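PDB 5GUF: CDP-archaeol synthase from Aeropyrum pernix K1, which catalyses, with magnesium, the transfer of a cytidylyl group from CTP to an unsaturated archaeal ether-lipid phosphate, giving CDP-archaeol and diphosphate. Local coordinates for residues A17-L22 with M83-H88. Numbering follows the deposited sequence.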
ATOM      1  N   ALA A  17     -13.179  11.459  -9.201  1.00 32.54           N
ATOM      2  CA  ALA A  17     -12.932  10.314  -8.329  1.00 31.11           C
ATOM      3  C   ALA A  17     -13.418  10.596  -6.918  1.00 31.49           C
ATOM      4  O   ALA A  17     -13.965   9.712  -6.250  1.00 33.12           O
ATOM      5  CB  ALA A  17     -11.442   9.971  -8.312  1.00 28.92           C
ATOM      6  N   ILE A  18     -13.230  11.827  -6.446  1.00 33.29           N
ATOM      7  CA  ILE A  18     -13.616  12.122  -5.075  1.00 33.16           C
ATOM      8  C   ILE A  18     -15.129  12.086  -4.939  1.00 36.52           C
ATOM      9  O   ILE A  18     -15.654  11.593  -3.934  1.00 35.20           O
ATOM     10  CB  ILE A  18     -13.006  13.461  -4.639  1.00 38.94           C
ATOM     11  CG1 ILE A  18     -11.532  13.251  -4.267  1.00 33.07           C
ATOM     12  CG2 ILE A  18     -13.791  14.065  -3.488  1.00 38.33           C
ATOM     13  CD1 ILE A  18     -10.720  14.529  -4.241  1.00 36.28           C
ATOM     14  N   ILE A  19     -15.857  12.532  -5.968  1.00 31.91           N
ATOM     15  CA  ILE A  19     -17.315  12.459  -5.912  1.00 30.22           C
ATOM     16  C   ILE A  19     -17.775  11.011  -5.931  1.00 28.46           C
ATOM     17  O   ILE A  19     -18.637  10.599  -5.147  1.00 30.22           O
ATOM     18  CB  ILE A  19     -17.945  13.256  -7.066  1.00 32.05           C
ATOM     19  CG1 ILE A  19     -17.588  14.725  -6.954  1.00 33.80           C
ATOM     20  CG2 ILE A  19     -19.463  13.073  -7.081  1.00 34.90           C
ATOM     21  CD1 ILE A  19     -18.236  15.549  -8.039  1.00 42.34           C
ATOM     22  N   LEU A  20     -17.222  10.220  -6.845  1.00 36.92           N
ATOM     23  CA  LEU A  20     -17.622   8.822  -6.923  1.00 41.35           C
ATOM     24  C   LEU A  20     -17.312   8.083  -5.622  1.00 32.27           C
ATOM     25  O   LEU A  20     -18.108   7.256  -5.161  1.00 35.45           O
ATOM     26  CB  LEU A  20     -16.930   8.167  -8.118  1.00 36.49           C
ATOM     27  CG  LEU A  20     -17.285   6.717  -8.424  1.00 30.05           C
ATOM     28  CD1 LEU A  20     -18.745   6.590  -8.866  1.00 32.24           C
ATOM     29  CD2 LEU A  20     -16.339   6.219  -9.499  1.00 30.77           C
ATOM     30  N   MET A  21     -16.182   8.393  -4.998  1.00 33.32           N
ATOM     31  CA  MET A  21     -15.705   7.640  -3.845  1.00 33.70           C
ATOM     32  C   MET A  21     -16.224   8.141  -2.499  1.00 37.69           C
ATOM     33  O   MET A  21     -16.073   7.425  -1.498  1.00 38.16           O
ATOM     34  CB  MET A  21     -14.183   7.664  -3.812  1.00 33.44           C
ATOM     35  CG  MET A  21     -13.535   6.778  -4.857  1.00 43.26           C
ATOM     36  SD  MET A  21     -13.746   5.023  -4.460  1.00 54.40           S
ATOM     37  CE  MET A  21     -14.829   4.518  -5.794  1.00 38.94           C
ATOM     38  N   LEU A  22     -16.806   9.341  -2.433  1.00 36.68           N
ATOM     39  CA  LEU A  22     -17.225   9.872  -1.137  1.00 35.32           C
ATOM     40  C   LEU A  22     -18.229   8.975  -0.418  1.00 34.02           C
ATOM     41  O   LEU A  22     -18.170   8.903   0.818  1.00 33.78           O
ATOM     42  CB  LEU A  22     -17.762  11.303  -1.299  1.00 43.51           C
ATOM     43  CG  LEU A  22     -16.701  12.403  -1.091  1.00 46.68           C
ATOM     44  CD1 LEU A  22     -17.133  13.734  -1.695  1.00 49.99           C
ATOM     45  CD2 LEU A  22     -16.359  12.586   0.381  1.00 46.67           C
ATOM     46  N   MET A  83     -27.778  10.865 -11.778  1.00 36.80           N
ATOM     47  CA  MET A  83     -28.666  10.095 -10.927  1.00 38.79           C
ATOM     48  C   MET A  83     -28.205   8.656 -10.740  1.00 42.89           C
ATOM     49  O   MET A  83     -28.616   8.009  -9.767  1.00 38.35           O
ATOM     50  CB  MET A  83     -30.079  10.133 -11.495  1.00 30.65           C
ATOM     51  CG  MET A  83     -30.748  11.503 -11.322  1.00 52.63           C
ATOM     52  SD  MET A  83     -31.067  11.966  -9.596  1.00 74.05           S
ATOM     53  CE  MET A  83     -30.012  13.400  -9.400  1.00 44.02           C
ATOM     54  N   LEU A  84     -27.369   8.132 -11.638  1.00 34.88           N
ATOM     55  CA  LEU A  84     -26.891   6.766 -11.452  1.00 37.73           C
ATOM     56  C   LEU A  84     -26.060   6.623 -10.183  1.00 34.88           C
ATOM     57  O   LEU A  84     -25.991   5.522  -9.625  1.00 40.10           O
ATOM     58  CB  LEU A  84     -26.095   6.329 -12.677  1.00 46.42           C
ATOM     59  CG  LEU A  84     -26.935   5.627 -13.744  1.00 40.80           C
ATOM     60  CD1 LEU A  84     -26.044   5.041 -14.838  1.00 46.12           C
ATOM     61  CD2 LEU A  84     -27.776   4.543 -13.103  1.00 42.99           C
ATOM     62  N   LEU A  85     -25.472   7.721  -9.691  1.00 35.53           N
ATOM     63  CA  LEU A  85     -24.763   7.700  -8.411  1.00 31.43           C
ATOM     64  C   LEU A  85     -25.657   7.274  -7.253  1.00 39.66           C
ATOM     65  O   LEU A  85     -25.163   6.697  -6.276  1.00 37.99           O
ATOM     66  CB  LEU A  85     -24.158   9.072  -8.106  1.00 33.23           C
ATOM     67  CG  LEU A  85     -23.132   9.600  -9.121  1.00 44.50           C
ATOM     68  CD1 LEU A  85     -22.187  10.638  -8.490  1.00 34.15           C
ATOM     69  CD2 LEU A  85     -22.349   8.436  -9.744  1.00 45.78           C
ATOM     70  N   ALA A  86     -26.958   7.569  -7.308  1.00 33.72           N
ATOM     71  CA  ALA A  86     -27.814   7.114  -6.223  1.00 35.22           C
ATOM     72  C   ALA A  86     -28.035   5.615  -6.285  1.00 35.84           C
ATOM     73  O   ALA A  86     -28.296   4.991  -5.253  1.00 34.73           O
ATOM     74  CB  ALA A  86     -29.156   7.843  -6.242  1.00 40.20           C
ATOM     75  N   VAL A  87     -27.936   5.034  -7.472  1.00 38.78           N
ATOM     76  CA  VAL A  87     -28.085   3.597  -7.640  1.00 39.97           C
ATOM     77  C   VAL A  87     -26.775   2.864  -7.370  1.00 37.85           C
ATOM     78  O   VAL A  87     -26.778   1.785  -6.786  1.00 34.39           O
ATOM     79  CB  VAL A  87     -28.612   3.320  -9.062  1.00 49.57           C
ATOM     80  CG1 VAL A  87     -28.586   1.815  -9.388  1.00 43.73           C
ATOM     81  CG2 VAL A  87     -30.005   3.902  -9.216  1.00 46.77           C
ATOM     82  N   HIS A  88     -25.647   3.448  -7.779  1.00 34.31           N
ATOM     83  CA  HIS A  88     -24.346   2.797  -7.664  1.00 32.43           C
ATOM     84  C   HIS A  88     -23.749   2.897  -6.261  1.00 37.07           C
ATOM     85  O   HIS A  88     -23.021   1.986  -5.826  1.00 33.72           O
ATOM     86  CB  HIS A  88     -23.373   3.425  -8.656  1.00 31.86           C
ATOM     87  CG  HIS A  88     -23.671   3.099 -10.083  1.00 40.48           C
ATOM     88  ND1 HIS A  88     -23.121   3.800 -11.136  1.00 37.37           N
ATOM     89  CD2 HIS A  88     -24.449   2.136 -10.634  1.00 34.20           C
ATOM     90  CE1 HIS A  88     -23.556   3.289 -12.273  1.00 39.53           C
ATOM     91  NE2 HIS A  88     -24.355   2.272 -11.996  1.00 39.67           N
TER
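A small, wholly apolar helix-to-helix contact joins helix 14-29 to the N-terminal part of helix 84-109, where Leu85 reaches across to Ile19 and Leu20. Both segments belong to predicted transmembrane helices of this helical intramembrane enzyme, whose family falls in the CTP-transferase clan. The CA atoms of Leu20 and Leu85 are the nearest pair across the two segments, 7.4 Å apart, and 118 Å² is buried in all; the touching atoms are methyl groups.

The CB of Leu85 is directed toward helix 14-29, and its two methyls are divided between neighbouring residues. Its CD1 lies 3.9 Å from CG2 of Ile19, the branch methyl rather than the longer arm through CG1. Its CD2 lies 4.1 Å from CD1 of Leu20. In each pair the side chains cross at about a right angle, meeting at the methyls instead of running alongside one another. The CB of Leu20 is directed neither toward nor away from the segment 83-88, but with CG anti to the backbone N (chi1 -176°) the end of the side chain comes closer to Leu85.

Other parts of the fold complete the packing. Leu85 also rests on Ala76, Ala77 and Ser80 of helix 59-80, which precedes it in the chain, while Tyr139 touches both Leu85 and Leu20. Leu20 is packed further against Ile11 and Trp141, one from each strand of the short parallel pair 10-11 and 140-141, and its side chain is about 9 Å from a bound magnesium ion. One turn on from Leu84, His88 uses ND1 for a hydrogen bond to the hydroxyl of Tyr139, and one face of its imidazole carries the carbonyl oxygen Leu84 O, 3.3 Å above the ring plane and displaced toward the rim.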